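Local coordinates for protein L-amino acid deaminase (Proteus vulgaris, PDB 5I39) that binds FAD and probably uses it to oxidise L-amino acids, acting as a membrane-associated L-amino acid deaminase, at residues S62-E67 with R203-C208; H24-G29 with K68-G73; Q234-G239 with G366-T371. One frame throughout, in Å; residues are numbered along the deposited sequence. Where two conformers were deposited one is given.

Interaction 1: residues S62-E67 with R203-C208. With FAD (flavin-adenine dinucleotide), chain B.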
loop_
_atom_site.group_PDB
_atom_site.type_symbol
_atom_site.label_atom_id
_atom_site.label_comp_id
_atom_site.label_asym_id
_atom_site.label_seq_id
_atom_site.Cartn_x
_atom_site.Cartn_y
_atom_site.Cartn_z
ATOM N N SER A 62 8.985 20.203 11.346
ATOM C CA SER A 62 10.026 19.855 10.380
ATOM C C SER A 62 10.256 18.342 10.400
ATOM O O SER A 62 10.226 17.705 11.462
ATOM C CB SER A 62 11.323 20.600 10.672
ATOM O OG SER A 62 11.842 20.242 11.935
ATOM N N VAL A 63 10.472 17.774 9.219
ATOM C CA VAL A 63 10.621 16.328 9.084
ATOM C C VAL A 63 11.797 15.999 8.185
ATOM O O VAL A 63 11.950 16.575 7.108
ATOM C CB VAL A 63 9.352 15.657 8.515
ATOM C CG1 VAL A 63 9.526 14.145 8.457
ATOM C CG2 VAL A 63 8.128 16.001 9.355
ATOM N N VAL A 64 12.615 15.056 8.649
ATOM C CA VAL A 64 13.651 14.439 7.840
ATOM C C VAL A 64 13.352 12.949 7.751
ATOM O O VAL A 64 13.100 12.305 8.768
ATOM C CB VAL A 64 15.055 14.667 8.445
ATOM C CG1 VAL A 64 16.105 13.767 7.800
ATOM C CG2 VAL A 64 15.460 16.125 8.286
ATOM N N ILE A 65 13.383 12.412 6.533
ATOM C CA ILE A 65 13.326 10.971 6.311
ATOM C C ILE A 65 14.736 10.500 5.988
ATOM O O ILE A 65 15.421 11.108 5.158
ATOM C CB ILE A 65 12.392 10.561 5.148
ATOM C CG1 ILE A 65 10.983 11.132 5.348
ATOM C CG2 ILE A 65 12.350 9.036 5.022
ATOM C CD1 ILE A 65 9.996 10.792 4.250
ATOM N N VAL A 66 15.150 9.409 6.623
ATOM C CA VAL A 66 16.382 8.721 6.245
ATOM C C VAL A 66 16.007 7.383 5.605
ATOM O O VAL A 66 15.153 6.652 6.118
ATOM C CB VAL A 66 17.381 8.585 7.421
ATOM C CG1 VAL A 66 17.848 9.967 7.854
ATOM C CG2 VAL A 66 16.804 7.813 8.602
ATOM N N GLU A 67 16.632 7.101 4.464
ATOM C CA GLU A 67 16.308 5.958 3.621
ATOM C C GLU A 67 17.616 5.267 3.244
ATOM O O GLU A 67 18.509 5.891 2.663
ATOM C CB GLU A 67 15.554 6.438 2.373
ATOM C CG GLU A 67 15.444 5.436 1.228
ATOM C CD GLU A 67 14.820 4.121 1.637
ATOM O OE1 GLU A 67 13.647 4.131 2.068
ATOM O OE2 GLU A 67 15.506 3.079 1.514
ATOM N N ARG A 203 12.661 16.696 3.984
ATOM C CA ARG A 203 13.984 16.410 3.437
ATOM C C ARG A 203 14.245 14.917 3.562
ATOM O O ARG A 203 14.035 14.337 4.626
ATOM C CB ARG A 203 15.043 17.271 4.117
ATOM C CG ARG A 203 14.841 18.744 3.778
ATOM C CD ARG A 203 15.959 19.634 4.277
ATOM N NE ARG A 203 15.920 19.813 5.725
ATOM C CZ ARG A 203 16.810 20.519 6.424
ATOM N NH1 ARG A 203 17.834 21.118 5.818
ATOM N NH2 ARG A 203 16.679 20.623 7.743
ATOM N N ILE A 204 14.648 14.302 2.451
ATOM C CA ILE A 204 14.750 12.848 2.345
ATOM C C ILE A 204 16.164 12.489 1.921
ATOM O O ILE A 204 16.587 12.821 0.812
ATOM C CB ILE A 204 13.744 12.263 1.327
ATOM C CG1 ILE A 204 12.323 12.755 1.641
ATOM C CG2 ILE A 204 13.813 10.736 1.348
ATOM C CD1 ILE A 204 11.240 12.279 0.688
ATOM N N TYR A 205 16.884 11.796 2.798
ATOM C CA TYR A 205 18.280 11.437 2.549
ATOM C C TYR A 205 18.387 9.961 2.214
ATOM O O TYR A 205 18.067 9.102 3.034
ATOM C CB TYR A 205 19.158 11.847 3.736
ATOM C CG TYR A 205 19.099 13.339 3.889
ATOM C CD1 TYR A 205 19.942 14.172 3.152
ATOM C CD2 TYR A 205 18.131 13.933 4.692
ATOM C CE1 TYR A 205 19.847 15.550 3.246
ATOM C CE2 TYR A 205 18.021 15.309 4.786
ATOM C CZ TYR A 205 18.882 16.114 4.063
ATOM O OH TYR A 205 18.769 17.481 4.172
ATOM N N THR A 206 18.806 9.691 0.980
ATOM C CA THR A 206 18.952 8.338 0.460
ATOM C C THR A 206 20.371 7.825 0.707
ATOM O O THR A 206 21.272 8.590 1.064
ATOM C CB THR A 206 18.623 8.299 -1.038
ATOM O OG1 THR A 206 19.410 9.275 -1.726
ATOM C CG2 THR A 206 17.156 8.606 -1.254
ATOM N N GLN A 207 20.565 6.521 0.525
ATOM C CA GLN A 207 21.834 5.859 0.867
ATOM C C GLN A 207 22.276 6.237 2.289
ATOM O O GLN A 207 23.451 6.528 2.541
ATOM C CB GLN A 207 22.926 6.199 -0.159
ATOM C CG GLN A 207 22.630 5.722 -1.572
ATOM C CD GLN A 207 21.622 6.592 -2.304
ATOM O OE1 GLN A 207 21.701 7.819 -2.261
ATOM N NE2 GLN A 207 20.673 5.961 -2.989
ATOM N N CYS A 208 21.310 6.239 3.205
ATOM C CA CYS A 208 21.484 6.773 4.552
ATOM C C CYS A 208 20.662 5.946 5.538
ATOM O O CYS A 208 19.524 6.285 5.861
ATOM C CB CYS A 208 21.068 8.245 4.581
ATOM S SG CYS A 208 21.338 9.083 6.159
HETATM P PA FAD B . 8.497 -0.051 1.939
HETATM O O1A FAD B . 9.221 -1.389 1.747
HETATM O O2A FAD B . 7.918 0.532 0.664
HETATM O O5B FAD B . 9.468 1.067 2.520
HETATM C C5B FAD B . 10.250 0.880 3.690
HETATM C C4B FAD B . 11.553 1.612 3.430
HETATM O O4B FAD B . 12.335 1.610 4.642
HETATM C C3B FAD B . 12.394 0.920 2.356
HETATM O O3B FAD B . 12.592 1.804 1.254
HETATM C C2B FAD B . 13.680 0.557 3.115
HETATM O O2B FAD B . 14.864 0.612 2.296
HETATM C C1B FAD B . 13.690 1.560 4.253
HETATM N N9A FAD B . 14.451 1.166 5.443
HETATM C C8A FAD B . 14.350 0.032 6.108
HETATM N N7A FAD B . 15.150 0.012 7.194
HETATM C C5A FAD B . 15.769 1.186 7.181
HETATM C C6A FAD B . 16.763 1.845 8.024
HETATM N N6A FAD B . 17.260 1.218 9.109
HETATM N N1A FAD B . 17.165 3.089 7.698
HETATM C C2A FAD B . 16.663 3.733 6.637
HETATM N N3A FAD B . 15.768 3.190 5.803
HETATM C C4A FAD B . 15.309 1.956 6.046
HETATM N N1 FAD B . -1.015 -2.808 -0.934
HETATM C C2 FAD B . -2.175 -2.352 -1.418
HETATM O O2 FAD B . -2.777 -1.481 -0.764
HETATM N N3 FAD B . -2.681 -2.829 -2.581
HETATM C C4 FAD B . -2.105 -3.785 -3.318
HETATM O O4 FAD B . -2.600 -4.158 -4.372
HETATM C C4X FAD B . -0.837 -4.358 -2.846
HETATM N N5 FAD B . -0.190 -5.372 -3.481
HETATM C C5X FAD B . 1.043 -5.721 -3.098
HETATM C C6 FAD B . 1.817 -6.599 -3.860
HETATM C C7 FAD B . 3.124 -6.925 -3.508
HETATM C C7M FAD B . 3.955 -7.838 -4.381
HETATM C C8 FAD B . 3.711 -6.349 -2.290
HETATM C C8M FAD B . 5.135 -6.639 -1.881
HETATM C C9 FAD B . 2.931 -5.488 -1.515
HETATM C C9A FAD B . 1.627 -5.158 -1.866
HETATM N N10 FAD B . 0.847 -4.296 -1.086
HETATM C C10 FAD B . -0.341 -3.771 -1.588
HETATM C "C1'" FAD B . 1.335 -3.778 0.176
HETATM C "C2'" FAD B . 2.033 -2.468 0.070
HETATM O "O2'" FAD B . 2.859 -2.478 -1.090
HETATM C "C3'" FAD B . 2.851 -2.292 1.346
HETATM O "O3'" FAD B . 2.041 -2.525 2.528
HETATM C "C4'" FAD B . 3.456 -0.914 1.478
HETATM O "O4'" FAD B . 4.158 -0.563 0.271
HETATM C "C5'" FAD B . 4.415 -0.890 2.655
HETATM O "O5'" FAD B . 4.989 0.418 2.683
HETATM P P FAD B . 6.236 0.697 3.678
HETATM O O1P FAD B . 6.577 2.150 3.540
HETATM O O2P FAD B . 5.935 0.110 5.040
HETATM O O3P FAD B . 7.397 -0.277 3.092
HETATM O O HOH W 1 13.600 19.079 7.386
#
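Val63 to Val66 and Arg203 to Tyr205 run as parallel strands, their axes 4.7 Å apart. Four backbone hydrogen bonds form the ladder: Arg203 N to Val63 O, Ile65 N to Arg203 O, Tyr205 N to Ile65 O and Glu67 N to Tyr205 O; a fifth, Cys208 N to Glu67 O, closes the end from above the carbonyl plane. Packing is tight in the middle. On one face Ile65 and Ile204 lie side by side, with Ile65 CD1 4.0 Å from Ile204 CG1. On the other face Val64 CG1, anti to its backbone N (chi1 167°), meets the edge of the Tyr205 ring, 3.7 Å from Tyr205 CD2. Beyond it, Val66 CG1 touches Cys208 SG at 4.0 Å. The Arg203 end is looser and wetter: one water accepts from Arg203 NE, in the guanidinium plane, and donates to Val63 O at 3.0 Å. At the far end Glu67, its chain bent at chi2 (56°), grips the adenosine ribose with both oxygens: OE1 accepts from FAD O3B and OE2 from FAD O2B, each at 2.7 Å. An acidic residue ending the second strand commonly binds the ribose in Rossmann-type FAD- and NAD-binding folds; Ala45 N and Gly69 N also donate to this carboxylate. Strand 203-205 borders the sheet, while strand 63-66 pairs on its other side with strand 40-43 and lays Val63 and Ile65 on helix 47-58.

Interaction 2: residues H24-G29 with K68-G73. With FAD (flavin-adenine dinucleotide), chain B; EDO (1,2-ethanediol), chain C.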
loop_
_atom_site.group_PDB
_atom_site.type_symbol
_atom_site.label_atom_id
_atom_site.label_comp_id
_atom_site.label_asym_id
_atom_site.label_seq_id
_atom_site.Cartn_x
_atom_site.Cartn_y
_atom_site.Cartn_z
ATOM N N HIS A 24 9.111 7.108 -14.778
ATOM C CA HIS A 24 10.567 7.008 -14.563
ATOM C C HIS A 24 10.963 6.159 -13.341
ATOM O O HIS A 24 11.942 5.413 -13.389
ATOM C CB HIS A 24 11.232 8.411 -14.517
ATOM C CG HIS A 24 10.606 9.372 -13.547
ATOM N ND1 HIS A 24 10.874 9.342 -12.200
ATOM C CD2 HIS A 24 9.748 10.405 -13.729
ATOM C CE1 HIS A 24 10.198 10.295 -11.587
ATOM N NE2 HIS A 24 9.504 10.957 -12.494
ATOM N N GLY A 25 10.193 6.254 -12.262
ATOM C CA GLY A 25 10.440 5.450 -11.064
ATOM C C GLY A 25 11.746 5.747 -10.350
ATOM O O GLY A 25 12.440 4.842 -9.902
ATOM N N PHE A 26 12.053 7.028 -10.216
ATOM C CA PHE A 26 13.238 7.490 -9.494
ATOM C C PHE A 26 13.045 8.930 -9.052
ATOM O O PHE A 26 12.818 9.816 -9.877
ATOM C CB PHE A 26 14.530 7.375 -10.308
ATOM C CG PHE A 26 15.751 7.793 -9.532
ATOM C CD1 PHE A 26 16.330 6.930 -8.605
ATOM C CD2 PHE A 26 16.290 9.067 -9.679
ATOM C CE1 PHE A 26 17.438 7.320 -7.863
ATOM C CE2 PHE A 26 17.397 9.463 -8.940
ATOM C CZ PHE A 26 17.970 8.589 -8.032
ATOM N N VAL A 27 13.138 9.144 -7.746
ATOM C CA VAL A 27 13.116 10.474 -7.160
ATOM C C VAL A 27 14.414 10.627 -6.395
ATOM O O VAL A 27 14.722 9.813 -5.526
ATOM C CB VAL A 27 11.917 10.642 -6.211
ATOM C CG1 VAL A 27 11.992 11.966 -5.461
ATOM C CG2 VAL A 27 10.620 10.554 -6.996
ATOM N N GLU A 28 15.177 11.665 -6.717
ATOM C CA GLU A 28 16.458 11.878 -6.059
ATOM C C GLU A 28 16.247 12.329 -4.618
ATOM O O GLU A 28 15.278 13.022 -4.299
ATOM C CB GLU A 28 17.310 12.898 -6.822
ATOM C CG GLU A 28 18.759 12.998 -6.347
ATOM C CD GLU A 28 19.478 11.656 -6.295
ATOM O OE1 GLU A 28 20.013 11.224 -7.337
ATOM O OE2 GLU A 28 19.505 11.028 -5.207
ATOM N N GLY A 29 17.152 11.905 -3.745
ATOM C CA GLY A 29 17.177 12.402 -2.381
ATOM C C GLY A 29 17.556 13.872 -2.326
ATOM O O GLY A 29 18.099 14.434 -3.280
ATOM N N LYS A 68 17.724 3.984 3.575
ATOM C CA LYS A 68 18.970 3.230 3.394
ATOM C C LYS A 68 19.320 3.007 1.919
ATOM O O LYS A 68 20.494 2.895 1.579
ATOM C CB LYS A 68 18.920 1.893 4.154
ATOM C CG LYS A 68 17.931 0.872 3.611
ATOM C CD LYS A 68 18.002 -0.451 4.358
ATOM C CE LYS A 68 16.935 -1.431 3.890
ATOM N NZ LYS A 68 16.950 -1.684 2.420
ATOM N N GLY A 69 18.306 2.919 1.063
ATOM C CA GLY A 69 18.498 2.746 -0.376
ATOM C C GLY A 69 17.938 3.933 -1.130
ATOM O O GLY A 69 18.201 5.082 -0.776
ATOM N N ASN A 70 17.175 3.648 -2.182
ATOM C CA ASN A 70 16.492 4.676 -2.959
ATOM C C ASN A 70 15.082 4.916 -2.432
ATOM O O ASN A 70 14.473 4.039 -1.825
ATOM C CB ASN A 70 16.393 4.256 -4.428
ATOM C CG ASN A 70 17.748 4.151 -5.107
ATOM O OD1 ASN A 70 18.682 4.870 -4.765
ATOM N ND2 ASN A 70 17.850 3.269 -6.096
ATOM N N ILE A 71 14.559 6.104 -2.699
ATOM C CA ILE A 71 13.166 6.424 -2.388
ATOM C C ILE A 71 12.239 5.428 -3.087
ATOM O O ILE A 71 12.383 5.169 -4.279
ATOM C CB ILE A 71 12.825 7.869 -2.812
ATOM C CG1 ILE A 71 13.499 8.850 -1.849
ATOM C CG2 ILE A 71 11.317 8.102 -2.833
ATOM C CD1 ILE A 71 13.518 10.291 -2.307
ATOM N N ALA A 72 11.303 4.863 -2.324
ATOM C CA ALA A 72 10.276 3.960 -2.851
ATOM C C ALA A 72 10.859 2.719 -3.544
ATOM O O ALA A 72 10.224 2.149 -4.418
ATOM C CB ALA A 72 9.331 4.723 -3.782
ATOM N N GLY A 73 12.049 2.286 -3.125
ATOM C CA GLY A 73 12.760 1.196 -3.789
ATOM C C GLY A 73 12.314 -0.213 -3.446
ATOM O O GLY A 73 12.788 -1.159 -4.069
HETATM P PA FAD B . 8.497 -0.051 1.939
HETATM O O1A FAD B . 9.221 -1.389 1.747
HETATM O O2A FAD B . 7.918 0.532 0.664
HETATM O O5B FAD B . 9.468 1.067 2.520
HETATM C C5B FAD B . 10.250 0.880 3.690
HETATM C C4B FAD B . 11.553 1.612 3.430
HETATM O O4B FAD B . 12.335 1.610 4.642
HETATM C C3B FAD B . 12.394 0.920 2.356
HETATM O O3B FAD B . 12.592 1.804 1.254
HETATM C C2B FAD B . 13.680 0.557 3.115
HETATM O O2B FAD B . 14.864 0.612 2.296
HETATM C C1B FAD B . 13.690 1.560 4.253
HETATM N N9A FAD B . 14.451 1.166 5.443
HETATM C C8A FAD B . 14.350 0.032 6.108
HETATM N N7A FAD B . 15.150 0.012 7.194
HETATM C C5A FAD B . 15.769 1.186 7.181
HETATM C C6A FAD B . 16.763 1.845 8.024
HETATM N N6A FAD B . 17.260 1.218 9.109
HETATM N N1A FAD B . 17.165 3.089 7.698
HETATM C C2A FAD B . 16.663 3.733 6.637
HETATM N N3A FAD B . 15.768 3.190 5.803
HETATM C C4A FAD B . 15.309 1.956 6.046
HETATM N N1 FAD B . -1.015 -2.808 -0.934
HETATM C C2 FAD B . -2.175 -2.352 -1.418
HETATM O O2 FAD B . -2.777 -1.481 -0.764
HETATM N N3 FAD B . -2.681 -2.829 -2.581
HETATM C C4 FAD B . -2.105 -3.785 -3.318
HETATM O O4 FAD B . -2.600 -4.158 -4.372
HETATM C C4X FAD B . -0.837 -4.358 -2.846
HETATM N N5 FAD B . -0.190 -5.372 -3.481
HETATM C C5X FAD B . 1.043 -5.721 -3.098
HETATM C C6 FAD B . 1.817 -6.599 -3.860
HETATM C C7 FAD B . 3.124 -6.925 -3.508
HETATM C C7M FAD B . 3.955 -7.838 -4.381
HETATM C C8 FAD B . 3.711 -6.349 -2.290
HETATM C C8M FAD B . 5.135 -6.639 -1.881
HETATM C C9 FAD B . 2.931 -5.488 -1.515
HETATM C C9A FAD B . 1.627 -5.158 -1.866
HETATM N N10 FAD B . 0.847 -4.296 -1.086
HETATM C C10 FAD B . -0.341 -3.771 -1.588
HETATM C "C1'" FAD B . 1.335 -3.778 0.176
HETATM C "C2'" FAD B . 2.033 -2.468 0.070
HETATM O "O2'" FAD B . 2.859 -2.478 -1.090
HETATM C "C3'" FAD B . 2.851 -2.292 1.346
HETATM O "O3'" FAD B . 2.041 -2.525 2.528
HETATM C "C4'" FAD B . 3.456 -0.914 1.478
HETATM O "O4'" FAD B . 4.158 -0.563 0.271
HETATM C "C5'" FAD B . 4.415 -0.890 2.655
HETATM O "O5'" FAD B . 4.989 0.418 2.683
HETATM P P FAD B . 6.236 0.697 3.678
HETATM O O1P FAD B . 6.577 2.150 3.540
HETATM O O2P FAD B . 5.935 0.110 5.040
HETATM O O3P FAD B . 7.397 -0.277 3.092
HETATM C C1 EDO C . 12.646 2.569 -7.324
HETATM O O1 EDO C . 13.028 1.205 -7.504
HETATM C C2 EDO C . 13.864 3.394 -6.915
HETATM O O2 EDO C . 14.211 4.376 -7.898
HETATM O O HOH W 2 13.821 6.633 -6.191
HETATM O O HOH W 3 16.075 7.660 -4.596
HETATM O O HOH W 4 18.883 8.075 -4.417
#
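The type II turn from Asn70 to Gly73, in the loop that follows strand 63-66 past the FAD adenosine, aims Ile71 at Val27 of the N-terminal loop. Ile71 CD1 does the touching, 3.5 Å from Val27 O and 3.9 Å from Val27 CG1, and the two side chains cross obliquely. No direct hydrogen bond links the segments; water does the joining. One molecule accepts from Val27 N and donates to Ile71 O at 2.8 Å, and a second donates to Val27 O at 2.7 Å while accepting from Ile71 N, so the N-H and C=O of both residues are bridged. In the Rossmann-type fold this loop carries the residue after the ribose-binding acid: Lys68 NZ donates to FAD O2B at 3.1 Å, and the Lys68 side chain makes a cation-pi contact with Trp242. Toward solvent the contact thins out. Phe26 brings the edge of its ring, at CE1, to 4.1 Å from Asn70 OD1, with ring and amide planes 87° apart. A third water donates to both Asn70 OD1 and Glu28 OE2, and the same Glu28 oxygen takes Gly29 N on its anti side. An ethanediol, probably a crystallisation additive, donates from its O2 to Gly25 O at 2.7 Å and lies at the Phe26 ring edge. Helix 189-199 backs the apolar pair, Val27 resting on Glu195 and Lys198, and Ile71 on Ala194.

Interaction 3: residues Q234-G239 with G366-T371. With FAD (flavin-adenine dinucleotide), chain B.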
loop_
_atom_site.group_PDB
_atom_site.type_symbol
_atom_site.label_atom_id
_atom_site.label_comp_id
_atom_site.label_asym_id
_atom_site.label_seq_id
_atom_site.Cartn_x
_atom_site.Cartn_y
_atom_site.Cartn_z
ATOM N N GLN A 234 11.631 12.790 18.431
ATOM C CA GLN A 234 10.443 12.144 17.864
ATOM C C GLN A 234 10.834 11.332 16.642
ATOM O O GLN A 234 11.464 11.853 15.725
ATOM C CB GLN A 234 9.387 13.189 17.509
ATOM C CG GLN A 234 8.883 13.947 18.728
ATOM C CD GLN A 234 7.903 15.055 18.393
ATOM O OE1 GLN A 234 8.134 15.855 17.482
ATOM N NE2 GLN A 234 6.818 15.128 19.145
ATOM N N VAL A 235 10.462 10.054 16.649
ATOM C CA VAL A 235 10.897 9.107 15.628
ATOM C C VAL A 235 9.719 8.264 15.151
ATOM O O VAL A 235 8.944 7.755 15.960
ATOM C CB VAL A 235 12.023 8.183 16.153
ATOM C CG1 VAL A 235 12.481 7.203 15.075
ATOM C CG2 VAL A 235 13.210 9.008 16.634
ATOM N N VAL A 236 9.604 8.124 13.830
ATOM C CA VAL A 236 8.656 7.204 13.211
ATOM C C VAL A 236 9.456 6.096 12.538
ATOM O O VAL A 236 10.283 6.366 11.670
ATOM C CB VAL A 236 7.781 7.899 12.152
ATOM C CG1 VAL A 236 6.862 6.892 11.465
ATOM C CG2 VAL A 236 6.966 9.018 12.786
ATOM N N VAL A 237 9.194 4.856 12.934
ATOM C CA VAL A 237 9.804 3.700 12.284
ATOM C C VAL A 237 8.831 3.188 11.226
ATOM O O VAL A 237 7.774 2.642 11.553
ATOM C CB VAL A 237 10.179 2.606 13.299
ATOM C CG1 VAL A 237 10.736 1.373 12.595
ATOM C CG2 VAL A 237 11.203 3.161 14.278
ATOM N N ALA A 238 9.208 3.375 9.962
ATOM C CA ALA A 238 8.412 2.938 8.813
ATOM C C ALA A 238 9.341 2.193 7.853
ATOM O O ALA A 238 9.426 2.502 6.670
ATOM C CB ALA A 238 7.745 4.134 8.139
ATOM N N GLY A 239 10.028 1.192 8.390
ATOM C CA GLY A 239 11.077 0.481 7.670
ATOM C C GLY A 239 10.629 -0.693 6.826
ATOM O O GLY A 239 11.464 -1.489 6.406
ATOM N N GLY A 366 8.176 8.873 22.568
ATOM C CA GLY A 366 8.549 9.667 21.395
ATOM C C GLY A 366 8.813 8.861 20.132
ATOM O O GLY A 366 9.115 9.441 19.093
ATOM N N LEU A 367 8.703 7.533 20.211
ATOM C CA LEU A 367 8.884 6.660 19.052
ATOM C C LEU A 367 7.576 5.954 18.727
ATOM O O LEU A 367 6.920 5.406 19.611
ATOM C CB LEU A 367 9.991 5.631 19.299
ATOM C CG LEU A 367 10.379 4.781 18.073
ATOM C CD1 LEU A 367 11.876 4.502 18.053
ATOM C CD2 LEU A 367 9.601 3.478 18.002
ATOM N N VAL A 368 7.208 5.960 17.451
ATOM C CA VAL A 368 6.057 5.210 16.973
ATOM C C VAL A 368 6.466 4.357 15.785
ATOM O O VAL A 368 7.472 4.629 15.119
ATOM C CB VAL A 368 4.863 6.124 16.616
ATOM C CG1 VAL A 368 4.355 6.840 17.857
ATOM C CG2 VAL A 368 5.234 7.134 15.543
ATOM N N ILE A 369 5.664 3.324 15.546
ATOM C CA ILE A 369 5.873 2.350 14.465
ATOM C C ILE A 369 4.666 2.397 13.540
ATOM O O ILE A 369 3.533 2.432 14.016
ATOM C CB ILE A 369 5.993 0.903 15.014
ATOM C CG1 ILE A 369 7.271 0.731 15.848
ATOM C CG2 ILE A 369 5.968 -0.127 13.882
ATOM C CD1 ILE A 369 7.294 -0.534 16.687
ATOM N N ASN A 370 4.908 2.380 12.231
ATOM C CA ASN A 370 3.849 2.278 11.224
ATOM C C ASN A 370 4.331 1.279 10.186
ATOM O O ASN A 370 5.106 1.630 9.301
ATOM C CB ASN A 370 3.567 3.645 10.588
ATOM C CG ASN A 370 2.401 3.616 9.608
ATOM O OD1 ASN A 370 1.712 2.611 9.464
ATOM N ND2 ASN A 370 2.177 4.734 8.927
ATOM N N THR A 371 3.894 0.028 10.312
ATOM C CA THR A 371 4.481 -1.049 9.521
ATOM C C THR A 371 3.596 -2.301 9.508
ATOM O O THR A 371 2.431 -2.267 9.917
ATOM C CB THR A 371 5.920 -1.353 10.041
ATOM O OG1 THR A 371 6.704 -1.952 9.007
ATOM C CG2 THR A 371 5.925 -2.249 11.277
HETATM P PA FAD B . 8.497 -0.051 1.939
HETATM O O1A FAD B . 9.221 -1.389 1.747
HETATM O O2A FAD B . 7.918 0.532 0.664
HETATM O O5B FAD B . 9.468 1.067 2.520
HETATM C C5B FAD B . 10.250 0.880 3.690
HETATM C C4B FAD B . 11.553 1.612 3.430
HETATM O O4B FAD B . 12.335 1.610 4.642
HETATM C C3B FAD B . 12.394 0.920 2.356
HETATM O O3B FAD B . 12.592 1.804 1.254
HETATM C C2B FAD B . 13.680 0.557 3.115
HETATM O O2B FAD B . 14.864 0.612 2.296
HETATM C C1B FAD B . 13.690 1.560 4.253
HETATM N N9A FAD B . 14.451 1.166 5.443
HETATM C C8A FAD B . 14.350 0.032 6.108
HETATM N N7A FAD B . 15.150 0.012 7.194
HETATM C C5A FAD B . 15.769 1.186 7.181
HETATM C C6A FAD B . 16.763 1.845 8.024
HETATM N N6A FAD B . 17.260 1.218 9.109
HETATM N N1A FAD B . 17.165 3.089 7.698
HETATM C C2A FAD B . 16.663 3.733 6.637
HETATM N N3A FAD B . 15.768 3.190 5.803
HETATM C C4A FAD B . 15.309 1.956 6.046
HETATM N N1 FAD B . -1.015 -2.808 -0.934
HETATM C C2 FAD B . -2.175 -2.352 -1.418
HETATM O O2 FAD B . -2.777 -1.481 -0.764
HETATM N N3 FAD B . -2.681 -2.829 -2.581
HETATM C C4 FAD B . -2.105 -3.785 -3.318
HETATM O O4 FAD B . -2.600 -4.158 -4.372
HETATM C C4X FAD B . -0.837 -4.358 -2.846
HETATM N N5 FAD B . -0.190 -5.372 -3.481
HETATM C C5X FAD B . 1.043 -5.721 -3.098
HETATM C C6 FAD B . 1.817 -6.599 -3.860
HETATM C C7 FAD B . 3.124 -6.925 -3.508
HETATM C C7M FAD B . 3.955 -7.838 -4.381
HETATM C C8 FAD B . 3.711 -6.349 -2.290
HETATM C C8M FAD B . 5.135 -6.639 -1.881
HETATM C C9 FAD B . 2.931 -5.488 -1.515
HETATM C C9A FAD B . 1.627 -5.158 -1.866
HETATM N N10 FAD B . 0.847 -4.296 -1.086
HETATM C C10 FAD B . -0.341 -3.771 -1.588
HETATM C "C1'" FAD B . 1.335 -3.778 0.176
HETATM C "C2'" FAD B . 2.033 -2.468 0.070
HETATM O "O2'" FAD B . 2.859 -2.478 -1.090
HETATM C "C3'" FAD B . 2.851 -2.292 1.346
HETATM O "O3'" FAD B . 2.041 -2.525 2.528
HETATM C "C4'" FAD B . 3.456 -0.914 1.478
HETATM O "O4'" FAD B . 4.158 -0.563 0.271
HETATM C "C5'" FAD B . 4.415 -0.890 2.655
HETATM O "O5'" FAD B . 4.989 0.418 2.683
HETATM P P FAD B . 6.236 0.697 3.678
HETATM O O1P FAD B . 6.577 2.150 3.540
HETATM O O2P FAD B . 5.935 0.110 5.040
HETATM O O3P FAD B . 7.397 -0.277 3.092
#
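Leu367 CD1 sits against two valines at once, 4.1 Å from Val235 CG1 and 4.1 Å from Val237 CG2. With CG anti to the backbone N (chi1 -173°), a chi2 of 143°, away from a staggered value, sets CD1 between them. Here two parallel strands of the Rossmann-type sheet, 235-237 and 367-371, lie next to each other. Ile369 shares this face, which helix 243-248 covers through Phe246 and Met247. On the opposite face Val236 CG2 meets Val368 CG2 at 3.8 Å, near helix 376-392, where Val368 touches Thr387. Four backbone hydrogen bonds tie the strands in register. Val235 N reaches Gly366 O and Val368 N reaches Val235 O; Val237 N then goes to Val368 O at 2.8 Å, nearly straight, and Asn370 N to Val237 O. At the polar end Asn370 ND2 makes a weak hydrogen bond to Thr52 OG1, while Thr371 OG1 bonds Ser243 OG. Strand 235-237 runs out there against the cofactor, as expected for the C-terminal edge of such a sheet: Ala238 O lies 3.5 Å from FAD C5B, and Gly239 O comes within 3.3 Å of FAD C8A on the adenine.

Overall arrangement
Interactions 1 and 3 are buried strand pairings in one parallel portion of a sheet, separated by strand 40-43, which pairs with both 63-66 and 235-237; their centres lie about 14 Å apart. Interaction 2 joins two loops, is only partly buried, and replaces direct backbone bonds with water. Interactions 1 and 2 touch, Ile204 CG2 packing 3.7 Å from Ile71 CD1, whereas interaction 3 stays about 6 Å from either at the nearest atoms. All three touch FAD, but differently: 62-67 with a carboxylate on the ribose hydroxyls, 68-73 with the Lys68 side-chain nitrogen, and 234-239 with backbone carbonyls close to the adenosine, without a side-chain bond.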